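PDB 5O15: AmbC from Sorangium cellulosum, which probably catalyses both the dehydration of a polyketide intermediate and its subsequent cyclisation to an oxygen heterocycle during ambruticin biosynthesis. Local coordinates for residues Thr56-Pro60 against Pro88-Pro92; Val75-Ser81 against Val135-Pro140; Arg178-Ala182 against Ala192-Leu196. Where two conformers were deposited one is given. Residue numbers count along the deposited sequence, not the author numbering.

Contact 1: residues Thr56-Pro60 against Pro88-Pro92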
# COMPACT_ATOMS: atom_id res chain seq x y z
N THR A 56 7.21 -10.73 12.09
CA THR A 56 6.07 -10.12 12.76
C THR A 56 4.92 -9.96 11.78
O THR A 56 5.09 -9.37 10.71
CB THR A 56 6.49 -8.77 13.34
OG1 THR A 56 7.48 -9.00 14.36
CG2 THR A 56 5.30 -8.01 13.96
N VAL A 57 3.74 -10.41 12.19
CA VAL A 57 2.60 -10.44 11.28
C VAL A 57 1.84 -9.13 11.45
O VAL A 57 1.22 -8.89 12.49
CB VAL A 57 1.70 -11.65 11.56
CG1 VAL A 57 0.64 -11.73 10.50
CG2 VAL A 57 2.53 -12.95 11.66
N ILE A 58 1.89 -8.28 10.44
CA ILE A 58 1.24 -6.97 10.51
C ILE A 58 0.52 -6.70 9.20
O ILE A 58 0.90 -7.20 8.13
CB ILE A 58 2.24 -5.82 10.78
CG1 ILE A 58 3.33 -5.75 9.71
CG2 ILE A 58 2.76 -5.92 12.20
CD1 ILE A 58 4.30 -4.58 9.90
N LEU A 59 -0.54 -5.90 9.27
CA LEU A 59 -1.25 -5.52 8.07
C LEU A 59 -0.29 -4.76 7.15
O LEU A 59 0.49 -3.95 7.63
CB LEU A 59 -2.45 -4.65 8.47
CG LEU A 59 -3.52 -4.42 7.38
CD1 LEU A 59 -4.29 -5.70 7.01
CD2 LEU A 59 -4.44 -3.32 7.77
N PRO A 60 -0.29 -5.01 5.84
CA PRO A 60 0.55 -4.18 4.97
C PRO A 60 0.14 -2.71 5.03
O PRO A 60 -1.04 -2.39 5.06
CB PRO A 60 0.30 -4.75 3.57
CG PRO A 60 -1.01 -5.40 3.66
CD PRO A 60 -1.10 -5.95 5.06
N PRO A 88 2.11 0.15 13.32
CA PRO A 88 1.57 -1.00 12.57
C PRO A 88 0.35 -1.59 13.26
O PRO A 88 0.06 -1.34 14.43
CB PRO A 88 2.73 -2.00 12.56
CG PRO A 88 3.55 -1.64 13.75
CD PRO A 88 3.39 -0.15 13.96
N LEU A 89 -0.35 -2.42 12.52
CA LEU A 89 -1.53 -3.12 13.00
C LEU A 89 -1.15 -4.60 13.06
O LEU A 89 -0.99 -5.26 12.03
CB LEU A 89 -2.70 -2.87 12.04
CG LEU A 89 -4.11 -3.28 12.45
CD1 LEU A 89 -5.18 -2.52 11.66
CD2 LEU A 89 -4.37 -4.74 12.39
N ALA A 90 -0.97 -5.08 14.29
CA ALA A 90 -0.67 -6.49 14.53
C ALA A 90 -1.91 -7.30 14.25
O ALA A 90 -3.01 -6.93 14.66
CB ALA A 90 -0.23 -6.67 15.98
N LEU A 91 -1.76 -8.38 13.55
CA LEU A 91 -2.92 -9.14 13.09
C LEU A 91 -3.14 -10.36 13.96
O LEU A 91 -2.19 -11.12 14.20
CB LEU A 91 -2.73 -9.59 11.66
CG LEU A 91 -2.79 -8.48 10.60
CD1 LEU A 91 -2.23 -8.96 9.28
CD2 LEU A 91 -4.22 -7.96 10.44
N PRO A 92 -4.37 -10.63 14.39
CA PRO A 92 -4.64 -11.86 15.14
C PRO A 92 -4.61 -13.05 14.21
O PRO A 92 -4.96 -12.95 13.03
CB PRO A 92 -6.05 -11.64 15.67
CG PRO A 92 -6.69 -10.82 14.60
CD PRO A 92 -5.61 -9.90 14.08
O HOH W 1 0.78 -2.44 9.86
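Two backbone hydrogen bonds tie Thr56-Pro60 to Pro88-Pro92: Leu59 N donates to Leu89 O at 2.9 Å, and Leu91 N donates to Val57 O at 3.2 Å, both nearly straight. They flank a single beta bridge in which Ile58 and Ala90 lie 4.5 Å apart CA to CA. Because the touching parts run 112° apart, the pairing goes no further, and an ordered water extends it instead, giving a proton to Leu59 O (2.7 Å) and accepting one from Leu89 N (2.9 Å). Pro60 and Pro88, lacking an amide hydrogen, suit a place where regular strand pairing stops.

Around this polar core the side chains are wholly apolar. Leu91 gives up the most surface; its CB meets Val57 CG1 at 4.2 Å and its CD2 meets Leu59 CD1 at 4.1 Å, its branched end reaching over the Ile58-Leu59 peptide. Ile58 CG2 rests on the ring of Pro88, 3.9 Å from CB, while the CB atoms of Leu59 and Leu89 stand 4.0 Å apart. Ala90, exposed, points its methyl away, so a small side chain is enough there.

Pro60 closes the HxxxGxxxxP motif of polyketide synthase dehydratase domains, and Ile58 O accepts a hydrogen bond from ND1 of its first residue, His51. The contact joins the chain running from strand 56-57 into helix 61-75 to the loop linking strands 79-85 and 96-103. Leu59 and Leu89 both reach Phe64 on helix 61-75, Leu59 and Leu91 share Val48, and Thr56 and Ile58 pack against the C-terminal helix 297-305.

Contact 2: residues Val75-Ser81 against Val135-Pro140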
# COMPACT_ATOMS: atom_id res chain seq x y z
N VAL A 75 -16.12 10.71 0.63
CA VAL A 75 -16.31 12.13 0.91
C VAL A 75 -16.23 12.99 -0.33
O VAL A 75 -16.36 14.22 -0.24
CB VAL A 75 -15.38 12.65 2.03
CG1 VAL A 75 -15.47 11.73 3.23
CG2 VAL A 75 -13.93 12.80 1.54
N GLY A 76 -16.02 12.38 -1.49
CA GLY A 76 -16.02 13.12 -2.73
C GLY A 76 -14.74 13.84 -3.04
O GLY A 76 -14.78 14.89 -3.69
N LEU A 77 -13.59 13.34 -2.56
CA LEU A 77 -12.33 13.91 -2.94
C LEU A 77 -11.53 12.90 -3.75
O LEU A 77 -11.61 11.70 -3.48
CB LEU A 77 -11.51 14.32 -1.71
CG LEU A 77 -12.06 15.54 -0.96
CD1 LEU A 77 -11.31 15.75 0.37
CD2 LEU A 77 -11.96 16.78 -1.85
N PRO A 78 -10.72 13.36 -4.71
CA PRO A 78 -10.11 12.42 -5.66
C PRO A 78 -8.80 11.80 -5.21
O PRO A 78 -8.34 10.86 -5.89
CB PRO A 78 -9.91 13.28 -6.91
CG PRO A 78 -9.73 14.65 -6.39
CD PRO A 78 -10.66 14.76 -5.19
N SER A 79 -8.15 12.28 -4.17
CA SER A 79 -6.79 11.86 -3.89
C SER A 79 -6.49 11.86 -2.40
O SER A 79 -7.08 12.64 -1.60
CB SER A 79 -5.85 12.81 -4.60
OG SER A 79 -4.52 12.38 -4.51
N VAL A 80 -5.55 10.99 -2.02
CA VAL A 80 -4.86 11.04 -0.75
C VAL A 80 -3.64 11.91 -0.96
O VAL A 80 -2.65 11.50 -1.57
CB VAL A 80 -4.49 9.64 -0.27
CG1 VAL A 80 -3.76 9.70 1.05
CG2 VAL A 80 -5.73 8.78 -0.20
N SER A 81 -3.72 13.15 -0.48
CA SER A 81 -2.62 14.07 -0.65
C SER A 81 -1.41 13.66 0.19
O SER A 81 -0.27 13.72 -0.30
CB SER A 81 -3.10 15.46 -0.26
OG SER A 81 -2.03 16.37 -0.15
N VAL A 135 -4.02 13.72 4.88
CA VAL A 135 -4.88 14.73 4.30
C VAL A 135 -5.39 14.21 2.96
O VAL A 135 -4.60 13.63 2.18
CB VAL A 135 -4.11 16.05 4.10
CG1 VAL A 135 -4.98 17.09 3.44
CG2 VAL A 135 -3.52 16.54 5.41
N LEU A 136 -6.68 14.35 2.70
CA LEU A 136 -7.35 14.10 1.43
C LEU A 136 -7.45 15.40 0.64
O LEU A 136 -7.63 16.48 1.25
CB LEU A 136 -8.74 13.53 1.67
CG LEU A 136 -8.80 12.30 2.58
CD1 LEU A 136 -10.26 11.87 2.84
CD2 LEU A 136 -7.97 11.13 2.01
N GLY A 137 -7.43 15.34 -0.68
CA GLY A 137 -7.45 16.57 -1.43
C GLY A 137 -7.61 16.36 -2.91
O GLY A 137 -8.01 15.29 -3.38
N ALA A 138 -7.27 17.41 -3.65
CA ALA A 138 -7.34 17.39 -5.11
C ALA A 138 -6.27 16.48 -5.70
O ALA A 138 -5.22 16.25 -5.10
CB ALA A 138 -7.18 18.82 -5.63
N ALA A 139 -6.53 15.98 -6.91
CA ALA A 139 -5.62 15.02 -7.53
C ALA A 139 -4.46 15.75 -8.20
O ALA A 139 -4.62 16.87 -8.70
CB ALA A 139 -6.36 14.18 -8.56
N PRO A 140 -3.30 15.13 -8.23
CA PRO A 140 -2.14 15.73 -8.89
C PRO A 140 -2.27 15.52 -10.38
O PRO A 140 -3.21 14.86 -10.86
CB PRO A 140 -0.99 14.91 -8.33
CG PRO A 140 -1.58 13.57 -8.16
CD PRO A 140 -2.95 13.85 -7.60
O HOH W 2 -3.04 14.56 -4.05
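Backbone hydrogen bonds pair Ser79-Ser81 with Val135-Gly137 in antiparallel fashion. Ser79 and Gly137 form the hydrogen-bonded pair: Gly137 N gives a good bond to Ser79 O (2.9 Å), whereas the return bond from Ser79 N to Gly137 O (3.1 Å) is bent and weak. Ser81 N to Val135 O (2.8 Å) is also weak, in keeping with strand axes 132° apart. Beyond the pairing, Ser79 OG hydrogen-bonds to Val245 O of the neighbouring strand, and a water 2.7 Å from Ser79 OG donates to Ala138 O (3.0 Å).

Apolar contacts gather on the face carrying Val80 and Leu136, the non-hydrogen-bonded pair. Leu136 is the centrepiece, its CD2 3.9 Å from Val80 CG2, its CD1 4.0 Å from Val75 CG2 and its CB 3.6 Å from Leu77 CD1. Where the two strands run out, Pro78 CB lies 4.0 Å from Ala139 CB, compact groups that suit an exposed position. A CB at Gly137 would lie about 3.7 Å from Ser81 CB, so there is little room for a larger side chain.

Helix 61-75 ends in a Schellman motif, where Gly76 takes the positive phi that glycine adopts readily, and the chain then enters strand 79-85. Val80 packs back on Ala68 and Leu69 of that helix: a helix lying against an antiparallel sheet, the signature of the hotdog fold, here in its double form.

Contact 3: residues Arg178-Ala182 against Ala192-Leu196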
# COMPACT_ATOMS: atom_id res chain seq x y z
N ARG A 178 3.68 -12.50 -2.98
CA ARG A 178 4.61 -12.78 -4.08
C ARG A 178 3.87 -12.42 -5.36
O ARG A 178 3.36 -13.29 -6.06
CB ARG A 178 5.08 -14.25 -4.07
CG ARG A 178 6.18 -14.50 -3.06
CD ARG A 178 6.82 -15.91 -3.18
NE ARG A 178 6.02 -16.85 -2.43
CZ ARG A 178 6.07 -17.00 -1.11
NH1 ARG A 178 6.87 -16.24 -0.39
NH2 ARG A 178 5.30 -17.90 -0.50
N GLY A 179 3.77 -11.11 -5.63
CA GLY A 179 2.91 -10.63 -6.68
C GLY A 179 3.62 -10.05 -7.87
O GLY A 179 2.97 -9.36 -8.67
N VAL A 180 4.91 -10.29 -8.03
CA VAL A 180 5.68 -9.75 -9.14
C VAL A 180 6.00 -10.90 -10.09
O VAL A 180 6.74 -11.83 -9.73
CB VAL A 180 6.97 -9.09 -8.68
CG1 VAL A 180 7.67 -8.41 -9.87
CG2 VAL A 180 6.70 -8.05 -7.62
N THR A 181 5.47 -10.87 -11.30
CA THR A 181 5.77 -11.97 -12.19
C THR A 181 7.00 -11.71 -13.04
O THR A 181 7.62 -12.68 -13.51
CB THR A 181 4.58 -12.28 -13.08
OG1 THR A 181 4.36 -11.18 -13.94
CG2 THR A 181 3.34 -12.51 -12.30
N ALA A 182 7.40 -10.46 -13.26
CA ALA A 182 8.60 -10.15 -14.03
C ALA A 182 8.94 -8.69 -13.78
O ALA A 182 8.04 -7.89 -13.50
CB ALA A 182 8.36 -10.36 -15.53
N ALA A 192 7.53 -3.42 -14.14
CA ALA A 192 7.16 -4.75 -13.65
C ALA A 192 5.76 -5.14 -14.07
O ALA A 192 4.87 -4.29 -14.22
CB ALA A 192 7.30 -4.82 -12.12
N ASP A 193 5.57 -6.45 -14.24
CA ASP A 193 4.26 -7.08 -14.34
C ASP A 193 3.87 -7.56 -12.95
O ASP A 193 4.59 -8.36 -12.35
CB ASP A 193 4.30 -8.25 -15.32
CG ASP A 193 4.49 -7.80 -16.73
OD1 ASP A 193 3.68 -7.00 -17.23
OD2 ASP A 193 5.41 -8.27 -17.42
N LEU A 194 2.71 -7.09 -12.47
CA LEU A 194 2.19 -7.40 -11.14
C LEU A 194 0.90 -8.21 -11.30
O LEU A 194 0.07 -7.89 -12.14
CB LEU A 194 1.87 -6.13 -10.37
CG LEU A 194 2.96 -5.07 -10.30
CD1 LEU A 194 2.49 -3.90 -9.43
CD2 LEU A 194 4.29 -5.60 -9.78
N ALA A 195 0.73 -9.23 -10.48
CA ALA A 195 -0.51 -10.01 -10.55
C ALA A 195 -0.77 -10.65 -9.21
O ALA A 195 0.15 -11.22 -8.62
CB ALA A 195 -0.42 -11.11 -11.62
N LEU A 196 -2.01 -10.53 -8.75
CA LEU A 196 -2.42 -11.24 -7.55
C LEU A 196 -2.39 -12.75 -7.80
O LEU A 196 -2.82 -13.22 -8.87
CB LEU A 196 -3.84 -10.83 -7.15
CG LEU A 196 -4.07 -9.39 -6.62
CD1 LEU A 196 -5.53 -9.09 -6.47
CD2 LEU A 196 -3.44 -9.20 -5.30
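A beta hairpin of strands 180-186 and 189-195 carries this contact near its open end, within the second half of the double hotdog, and a beta bulge interrupts its pairing. Val180 faces Leu194 as a non-hydrogen-bonded pair, yet Ala182 pairs with Asp193, so the register slips by one at Thr181.

Thr181 turns the corner with phi/psi of -91/-23°, away from extended values. Its p rotamer (chi1 66°) brings OG1 to 3.2 Å from Asp193 CB and leaves CG2 4.1 Å from Ala195 CB; a second conformer exists, as its exposed position allows. Asp193 adopts m (chi1 -69°), and its carboxylate serves partners beyond the hairpin: OD1 forms a salt bridge with Arg256 and OD2 accepts from Trp152 NE1. An acid thus fits this partly open face, where Ala182 presents just a methyl.

Across the sheet, Val180 in t and Leu194 in m bring CG2 and CD2 to 4.1 Å, while Val180 CG1 lies 4.3 Å from Ala192 CB. Leu194 starts out along the sheet normal, but its end bends closer to its partner. These apolar groups suit the side covered by helix 211-225, where Leu194 meets Leu213 and Ala192 meets Ala220. A CB on Gly179 would come within 3.5 Å of Ala195 O, so the missing side chain lets the backbones lie close; Gln219 holds the Gly179 NH.

Ala195 N to Gly179 O (2.9 Å) lies next to the bulge; across it run Asp193 N to Ala182 O (3.0 Å) and Thr181 N to Asp193 O, 2.9 Å long.

Overall arrangement
All three contacts are partly buried and rely on backbone hydrogen bonds. In each, apolar side chains turn inward on a helix, while exposed residues (Ala90; Pro78, Ala138 and Ala139; Thr181) lie at the surface. Contacts 2 and 3 belong to the same long antiparallel sheet, on opposite sides of the chain's centre, with centres about 28 Å apart. Contact 1 stands apart from that sheet, an isolated bridge between connecting segments, but shares helix 61-75 with contact 2: segment 56-60 leads into the helix and segment 75-81 leaves it. Chemically, contact 1 adds leucine and proline packing, contact 2 a serine-water link, and contact 3 a bulge beside an aspartate whose charge is met outside the hairpin.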